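Side-chain contacts in PTS-dependent dihydroxyacetone kinase, ADP-binding subunit DhaL (Lactococcus lactis subsp. lactis, PDB 3CR3), which binds ADP, which takes up a phosphoryl group from DhaM, and passes that group on to dihydroxyacetone held by DhaK: residues 6-11 and 50-55; 70-75 and 86-91. All coordinates share one frame; numbering follows the deposited sequence.

Contact 1 (6-11 and 50-55)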
ATOM      1  N   THR A   6     -28.875 -37.157  -4.880  1.00 19.08           N
ATOM      2  CA  THR A   6     -27.575 -37.350  -5.523  1.00 18.23           C
ATOM      3  C   THR A   6     -26.716 -36.097  -5.476  1.00 17.87           C
ATOM      4  O   THR A   6     -25.493 -36.195  -5.484  1.00 18.13           O
ATOM      5  CB  THR A   6     -27.668 -37.877  -6.987  1.00 18.36           C
ATOM      6  OG1 THR A   6     -28.404 -36.952  -7.801  1.00 17.55           O
ATOM      7  CG2 THR A   6     -28.326 -39.248  -7.019  1.00 18.52           C
ATOM      8  N   THR A   7     -27.350 -34.926  -5.441  1.00 17.68           N
ATOM      9  CA  THR A   7     -26.629 -33.675  -5.215  1.00 17.31           C
ATOM     10  C   THR A   7     -25.990 -33.683  -3.832  1.00 17.55           C
ATOM     11  O   THR A   7     -24.803 -33.382  -3.695  1.00 17.40           O
ATOM     12  CB  THR A   7     -27.508 -32.418  -5.418  1.00 17.00           C
ATOM     13  OG1 THR A   7     -28.028 -32.414  -6.749  1.00 17.08           O
ATOM     14  CG2 THR A   7     -26.684 -31.145  -5.228  1.00 17.03           C
ATOM     15  N   ILE A   8     -26.761 -34.054  -2.813  1.00 17.72           N
ATOM     16  CA  ILE A   8     -26.209 -34.163  -1.465  1.00 18.66           C
ATOM     17  C   ILE A   8     -25.128 -35.253  -1.388  1.00 18.56           C
ATOM     18  O   ILE A   8     -24.103 -35.076  -0.716  1.00 19.17           O
ATOM     19  CB  ILE A   8     -27.310 -34.340  -0.400  1.00 18.79           C
ATOM     20  CG1 ILE A   8     -28.018 -32.994  -0.170  1.00 20.34           C
ATOM     21  CG2 ILE A   8     -26.716 -34.856   0.911  1.00 19.29           C
ATOM     22  CD1 ILE A   8     -29.350 -33.089   0.562  1.00 24.03           C
ATOM     23  N   GLU A   9     -25.358 -36.363  -2.083  1.00 18.04           N
ATOM     24  CA  GLU A   9     -24.351 -37.407  -2.213  1.00 18.28           C
ATOM     25  C   GLU A   9     -23.068 -36.843  -2.837  1.00 17.53           C
ATOM     26  O   GLU A   9     -21.974 -37.100  -2.340  1.00 17.12           O
ATOM     27  CB  GLU A   9     -24.875 -38.571  -3.062  1.00 17.69           C
ATOM     28  CG  GLU A   9     -23.894 -39.756  -3.184  1.00 19.36           C
ATOM     29  CD  GLU A   9     -24.338 -40.816  -4.186  1.00 20.44           C
ATOM     30  OE1 GLU A   9     -25.368 -40.613  -4.880  1.00 21.71           O
ATOM     31  OE2 GLU A   9     -23.652 -41.864  -4.281  1.00 22.95           O
ATOM     32  N   TRP A  10     -23.223 -36.069  -3.916  1.00 16.88           N
ATOM     33  CA  TRP A  10     -22.087 -35.561  -4.703  1.00 16.66           C
ATOM     34  C   TRP A  10     -21.220 -34.648  -3.849  1.00 16.23           C
ATOM     35  O   TRP A  10     -20.002 -34.836  -3.751  1.00 16.09           O
ATOM     36  CB  TRP A  10     -22.578 -34.890  -6.020  1.00 16.44           C
ATOM     37  CG  TRP A  10     -21.597 -33.926  -6.671  1.00 17.00           C
ATOM     38  CD1 TRP A  10     -20.236 -34.081  -6.786  1.00 16.43           C
ATOM     39  CD2 TRP A  10     -21.909 -32.667  -7.302  1.00 16.61           C
ATOM     40  NE1 TRP A  10     -19.687 -32.994  -7.431  1.00 17.03           N
ATOM     41  CE2 TRP A  10     -20.685 -32.112  -7.757  1.00 16.88           C
ATOM     42  CE3 TRP A  10     -23.097 -31.951  -7.512  1.00 15.76           C
ATOM     43  CZ2 TRP A  10     -20.619 -30.882  -8.416  1.00 16.14           C
ATOM     44  CZ3 TRP A  10     -23.030 -30.717  -8.165  1.00 17.26           C
ATOM     45  CH2 TRP A  10     -21.799 -30.198  -8.614  1.00 16.73           C
ATOM     46  N   LEU A  11     -21.863 -33.697  -3.190  1.00 16.22           N
ATOM     47  CA  LEU A  11     -21.167 -32.734  -2.353  1.00 17.28           C
ATOM     48  C   LEU A  11     -20.478 -33.394  -1.148  1.00 17.22           C
ATOM     49  O   LEU A  11     -19.425 -32.936  -0.713  1.00 17.53           O
ATOM     50  CB  LEU A  11     -22.113 -31.602  -1.916  1.00 17.48           C
ATOM     51  CG  LEU A  11     -22.518 -30.666  -3.058  1.00 18.72           C
ATOM     52  CD1 LEU A  11     -23.796 -29.890  -2.739  1.00 18.64           C
ATOM     53  CD2 LEU A  11     -21.380 -29.719  -3.421  1.00 19.51           C
ATOM     54  N   LYS A  50     -22.096 -29.314   7.108  1.00 27.49           N
ATOM     55  CA  LYS A  50     -22.823 -29.013   8.353  1.00 28.81           C
ATOM     56  C   LYS A  50     -24.140 -28.302   8.040  1.00 29.07           C
ATOM     57  O   LYS A  50     -25.203 -28.709   8.511  1.00 29.09           O
ATOM     58  CB  LYS A  50     -22.003 -28.113   9.277  1.00 28.99           C
ATOM     59  CG  LYS A  50     -20.813 -28.747   9.963  1.00 30.62           C
ATOM     60  CD  LYS A  50     -20.433 -27.908  11.187  1.00 32.20           C
ATOM     61  CE  LYS A  50     -18.952 -27.994  11.499  1.00 33.65           C
ATOM     62  NZ  LYS A  50     -18.621 -27.222  12.739  1.00 34.72           N
ATOM     63  N   ALA A  51     -24.055 -27.238   7.241  1.00 29.55           N
ATOM     64  CA  ALA A  51     -25.223 -26.433   6.881  1.00 30.22           C
ATOM     65  C   ALA A  51     -26.278 -27.218   6.096  1.00 30.90           C
ATOM     66  O   ALA A  51     -27.473 -26.978   6.263  1.00 31.09           O
ATOM     67  CB  ALA A  51     -24.797 -25.188   6.113  1.00 30.20           C
ATOM     68  N   LEU A  52     -25.839 -28.151   5.253  1.00 31.63           N
ATOM     69  CA  LEU A  52     -26.764 -28.999   4.499  1.00 32.61           C
ATOM     70  C   LEU A  52     -27.518 -30.008   5.378  1.00 33.53           C
ATOM     71  O   LEU A  52     -28.648 -30.394   5.049  1.00 33.48           O
ATOM     72  CB  LEU A  52     -26.049 -29.737   3.357  1.00 32.51           C
ATOM     73  CG  LEU A  52     -25.322 -28.989   2.232  1.00 32.26           C
ATOM     74  CD1 LEU A  52     -25.113 -29.919   1.043  1.00 32.27           C
ATOM     75  CD2 LEU A  52     -26.032 -27.737   1.783  1.00 32.34           C
ATOM     76  N   GLU A  53     -26.892 -30.434   6.480  1.00 34.51           N
ATOM     77  CA  GLU A  53     -27.502 -31.390   7.415  1.00 35.98           C
ATOM     78  C   GLU A  53     -28.719 -30.802   8.143  1.00 36.12           C
ATOM     79  O   GLU A  53     -29.759 -31.460   8.245  1.00 36.50           O
ATOM     80  CB  GLU A  53     -26.476 -31.920   8.434  1.00 35.90           C
ATOM     81  CG  GLU A  53     -25.770 -33.238   8.052  1.00 36.64           C
ATOM     82  CD  GLU A  53     -24.707 -33.688   9.088  1.00 37.65           C
ATOM     83  OE1 GLU A  53     -23.753 -32.913   9.365  1.00 38.74           O
ATOM     84  OE2 GLU A  53     -24.819 -34.826   9.618  1.00 38.49           O
ATOM     85  N   VAL A  54     -28.592 -29.568   8.636  1.00 36.43           N
ATOM     86  CA  VAL A  54     -29.663 -28.936   9.422  1.00 36.68           C
ATOM     87  C   VAL A  54     -30.826 -28.423   8.569  1.00 36.77           C
ATOM     88  O   VAL A  54     -31.950 -28.268   9.067  1.00 36.81           O
ATOM     89  CB  VAL A  54     -29.149 -27.785  10.325  1.00 36.81           C
ATOM     90  CG1 VAL A  54     -28.184 -28.319  11.387  1.00 36.97           C
ATOM     91  CG2 VAL A  54     -28.510 -26.669   9.488  1.00 36.84           C
ATOM     92  N   SER A  55     -30.557 -28.152   7.295  1.00 36.47           N
ATOM     93  CA  SER A  55     -31.597 -27.660   6.402  1.00 36.21           C
ATOM     94  C   SER A  55     -32.387 -28.801   5.759  1.00 35.75           C
ATOM     95  O   SER A  55     -31.924 -29.946   5.698  1.00 35.73           O
ATOM     96  CB  SER A  55     -31.018 -26.691   5.354  1.00 36.49           C
ATOM     97  OG  SER A  55     -29.878 -27.225   4.709  1.00 36.90           O
TER
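Leu52 points from segment 50-55 toward segment 6-11, where it meets Ile8 and Leu11, residues one helical turn apart. The apolar contact rests on a single methyl: Leu52 CD1 lies 4.0 Å from Leu11 CD1 and 4.4 Å from Ile8 CG1. The Leu11 and Leu52 side chains cross at about a right angle and meet through their CD1 methyls. With CG of Leu52 anti to its carbonyl carbon (chi1 -60°), the branch reaches across a gap in which the nearest CA atoms, those of Ile8 and Leu52, are 7.9 Å apart. Helices 4-20 and 37-54 run roughly antiparallel here, as neighbours in the all-helical barrel of the DhaL family. Phe57 packs on both Ile8 and Leu52, while Val67 of helix 60-74 touches Leu11 and Lys66 touches Leu52.

Polar interactions stay within each segment or lead away from the interface, and no hydrogen bond crosses it. Ser55 is the first residue to leave helical geometry, and its OG donates to Ala51 O at 2.9 Å; the donor sits 18° from the carbonyl plane, with a C=O...donor angle of 136°. On segment 6-11, Trp10 NE1 bonds to Leu183 O of helix 175-191.

Contact 2 (70-75 and 86-91)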
ATOM      1  N   THR A  70     -22.505 -20.429   2.072  1.00 24.59           N
ATOM      2  CA  THR A  70     -21.565 -21.012   3.030  1.00 24.71           C
ATOM      3  C   THR A  70     -20.102 -20.792   2.596  1.00 24.98           C
ATOM      4  O   THR A  70     -19.277 -20.340   3.386  1.00 24.19           O
ATOM      5  CB  THR A  70     -21.834 -22.520   3.263  1.00 24.38           C
ATOM      6  OG1 THR A  70     -23.235 -22.738   3.470  1.00 24.21           O
ATOM      7  CG2 THR A  70     -21.073 -23.019   4.466  1.00 24.49           C
ATOM      8  N   LEU A  71     -19.798 -21.103   1.335  1.00 25.73           N
ATOM      9  CA  LEU A  71     -18.450 -20.905   0.793  1.00 26.57           C
ATOM     10  C   LEU A  71     -18.066 -19.420   0.781  1.00 27.98           C
ATOM     11  O   LEU A  71     -16.928 -19.068   1.099  1.00 28.03           O
ATOM     12  CB  LEU A  71     -18.299 -21.545  -0.605  1.00 25.91           C
ATOM     13  CG  LEU A  71     -18.470 -23.070  -0.737  1.00 24.36           C
ATOM     14  CD1 LEU A  71     -18.255 -23.541  -2.186  1.00 23.69           C
ATOM     15  CD2 LEU A  71     -17.577 -23.865   0.209  1.00 23.75           C
HETATM   16  N   MSE A  72     -19.026 -18.553   0.453  1.00 29.78           N
HETATM   17  CA  MSE A  72     -18.791 -17.105   0.436  1.00 32.37           C
HETATM   18  C   MSE A  72     -18.451 -16.541   1.813  1.00 30.81           C
HETATM   19  O   MSE A  72     -17.642 -15.629   1.925  1.00 31.14           O
HETATM   20  CB  MSE A  72     -19.982 -16.352  -0.161  1.00 31.97           C
HETATM   21  CG  MSE A  72     -20.053 -16.410  -1.682  1.00 34.29           C
HETATM   22 SE   MSE A  72     -21.078 -14.935  -2.408  1.00 40.97          SE
HETATM   23  CE  MSE A  72     -21.561 -15.657  -4.151  1.00 35.05           C
ATOM     24  N   SER A  73     -19.072 -17.084   2.855  1.00 30.14           N
ATOM     25  CA  SER A  73     -18.782 -16.665   4.224  1.00 29.48           C
ATOM     26  C   SER A  73     -17.507 -17.285   4.805  1.00 28.79           C
ATOM     27  O   SER A  73     -16.702 -16.581   5.426  1.00 29.09           O
ATOM     28  CB  SER A  73     -19.969 -16.979   5.138  1.00 29.58           C
ATOM     29  OG  SER A  73     -21.103 -16.210   4.767  1.00 30.70           O
ATOM     30  N   LYS A  74     -17.326 -18.589   4.600  1.00 27.50           N
ATOM     31  CA  LYS A  74     -16.333 -19.374   5.354  1.00 26.71           C
ATOM     32  C   LYS A  74     -14.946 -19.566   4.684  1.00 26.12           C
ATOM     33  O   LYS A  74     -14.001 -20.022   5.335  1.00 25.50           O
ATOM     34  CB  LYS A  74     -16.938 -20.727   5.764  1.00 26.70           C
ATOM     35  CG  LYS A  74     -18.234 -20.616   6.595  1.00 27.21           C
ATOM     36  CD  LYS A  74     -17.953 -20.204   8.043  1.00 27.42           C
ATOM     37  CE  LYS A  74     -19.232 -20.058   8.866  1.00 27.64           C
ATOM     38  NZ  LYS A  74     -19.948 -18.762   8.589  1.00 27.42           N
ATOM     39  N   VAL A  75     -14.838 -19.232   3.395  1.00 25.48           N
ATOM     40  CA  VAL A  75     -13.561 -19.257   2.663  1.00 25.32           C
ATOM     41  C   VAL A  75     -12.998 -17.822   2.549  1.00 25.31           C
ATOM     42  O   VAL A  75     -13.657 -16.933   2.004  1.00 25.76           O
ATOM     43  CB  VAL A  75     -13.747 -19.883   1.251  1.00 25.85           C
ATOM     44  CG1 VAL A  75     -12.412 -20.151   0.575  1.00 25.12           C
ATOM     45  CG2 VAL A  75     -14.544 -21.170   1.334  1.00 24.98           C
ATOM     46  N   ALA A  86     -19.938 -19.456  -8.674  1.00 14.60           N
ATOM     47  CA  ALA A  86     -20.242 -20.628  -9.499  1.00 14.92           C
ATOM     48  C   ALA A  86     -21.531 -21.267  -8.980  1.00 14.87           C
ATOM     49  O   ALA A  86     -22.485 -21.430  -9.721  1.00 14.30           O
ATOM     50  CB  ALA A  86     -19.079 -21.639  -9.495  1.00 14.77           C
ATOM     51  N   PHE A  87     -21.577 -21.577  -7.687  1.00 15.12           N
ATOM     52  CA  PHE A  87     -22.754 -22.219  -7.132  1.00 16.07           C
ATOM     53  C   PHE A  87     -24.013 -21.353  -7.184  1.00 16.30           C
ATOM     54  O   PHE A  87     -25.105 -21.862  -7.392  1.00 16.70           O
ATOM     55  CB  PHE A  87     -22.465 -22.801  -5.740  1.00 16.43           C
ATOM     56  CG  PHE A  87     -21.794 -24.152  -5.801  1.00 16.77           C
ATOM     57  CD1 PHE A  87     -22.547 -25.300  -6.002  1.00 16.49           C
ATOM     58  CD2 PHE A  87     -20.404 -24.265  -5.717  1.00 16.74           C
ATOM     59  CE1 PHE A  87     -21.945 -26.550  -6.101  1.00 16.85           C
ATOM     60  CE2 PHE A  87     -19.787 -25.507  -5.816  1.00 16.34           C
ATOM     61  CZ  PHE A  87     -20.555 -26.651  -6.008  1.00 16.89           C
ATOM     62  N   LEU A  88     -23.851 -20.044  -7.045  1.00 16.94           N
ATOM     63  CA  LEU A  88     -24.984 -19.132  -7.095  1.00 17.55           C
ATOM     64  C   LEU A  88     -25.662 -19.160  -8.466  1.00 17.41           C
ATOM     65  O   LEU A  88     -26.893 -19.190  -8.558  1.00 16.85           O
ATOM     66  CB  LEU A  88     -24.532 -17.712  -6.742  1.00 17.24           C
ATOM     67  CG  LEU A  88     -25.607 -16.719  -6.315  1.00 19.44           C
ATOM     68  CD1 LEU A  88     -26.450 -17.230  -5.123  1.00 20.47           C
ATOM     69  CD2 LEU A  88     -24.941 -15.405  -5.972  1.00 21.02           C
ATOM     70  N   ALA A  89     -24.853 -19.146  -9.521  1.00 17.37           N
ATOM     71  CA  ALA A  89     -25.365 -19.204 -10.887  1.00 18.29           C
ATOM     72  C   ALA A  89     -26.020 -20.558 -11.149  1.00 19.35           C
ATOM     73  O   ALA A  89     -27.094 -20.630 -11.754  1.00 19.20           O
ATOM     74  CB  ALA A  89     -24.253 -18.956 -11.870  1.00 18.08           C
HETATM   75  N   MSE A  90     -25.378 -21.626 -10.668  1.00 20.59           N
HETATM   76  CA  MSE A  90     -25.931 -22.980 -10.752  1.00 23.01           C
HETATM   77  C   MSE A  90     -27.251 -23.093 -10.003  1.00 20.81           C
HETATM   78  O   MSE A  90     -28.157 -23.803 -10.436  1.00 20.02           O
HETATM   79  CB  MSE A  90     -24.929 -24.020 -10.241  1.00 22.10           C
HETATM   80  CG  MSE A  90     -23.689 -24.132 -11.120  1.00 25.94           C
HETATM   81 SE   MSE A  90     -22.381 -25.406 -10.443  1.00 32.21          SE
HETATM   82  CE  MSE A  90     -21.480 -24.435  -9.105  1.00 30.89           C
ATOM     83  N   SER A  91     -27.351 -22.388  -8.881  1.00 20.55           N
ATOM     84  CA  SER A  91     -28.602 -22.313  -8.138  1.00 20.11           C
ATOM     85  C   SER A  91     -29.706 -21.724  -9.032  1.00 20.03           C
ATOM     86  O   SER A  91     -30.798 -22.292  -9.147  1.00 19.24           O
ATOM     87  CB  SER A  91     -28.431 -21.474  -6.867  1.00 20.10           C
ATOM     88  OG  SER A  91     -29.632 -21.435  -6.123  1.00 20.21           O
TER
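Met72 and Leu88 form the tighter half of this interface: the terminal methyl Met72 CE comes within 3.8 Å of Leu88 CD2. Met72 is a selenomethionine whose chain is extended beyond CG (chi3 -159°), which carries CE across to the facing helix; the two side chains cross at about a right angle. With CG anti to the backbone N (chi1 -161°), Leu88 turns CD2 to the Met72 methyl although its CB does not point straight at the other helix. This close pair includes the partly exposed Leu88, whereas the looser half joins two buried residues, Leu71 CD1 approaching Phe87 CD2 at 4.2 Å and obliquely to the ring.

Helices 60-74 and 79-94 are successive antiparallel members of the helical barrel, and the short turn between them leads to Ser79 of the ADP site. The Leu71 side chain lies about 10 Å from the bound nucleotide. Within segment 86-91 the Phe87 ring is further packed by Met90, whose CE sits 3.3 Å above the ring plane, over its centre.

Lys74 is exposed and touches Glu47 of helix 37-54. Another protein chain of the assembly packs an apolar side chain on Met72 and hydrogen-bonds through an acidic one to Ser73 OG, which also bonds to Met69 O.

Contact 1 precedes contact 2 along the chain: it closes helix 4-20 onto helix 37-54 before the next pair, 60-74 and 79-94, comes together. The consecutive helices 37-54 and 60-74 link the contacts within the one helical domain that carries the ADP site. Their centres are 14 Å apart, yet they touch: Leu11 CD2 lies 4.1 Å from Phe87 CZ, joining two buried side chains, and Ala51 CB lies 3.9 Å from Thr70 OG1, nearer the surface. Val67 of helix 60-74 touches Leu11 as well as Phe87. Contact 2 is the more central, about 10 Å from the centre of the chain against about 16 Å for contact 1; the Phe87 side chain is about 7 Å from that of ADP-binding Met124, that of Leu11 about 12 Å.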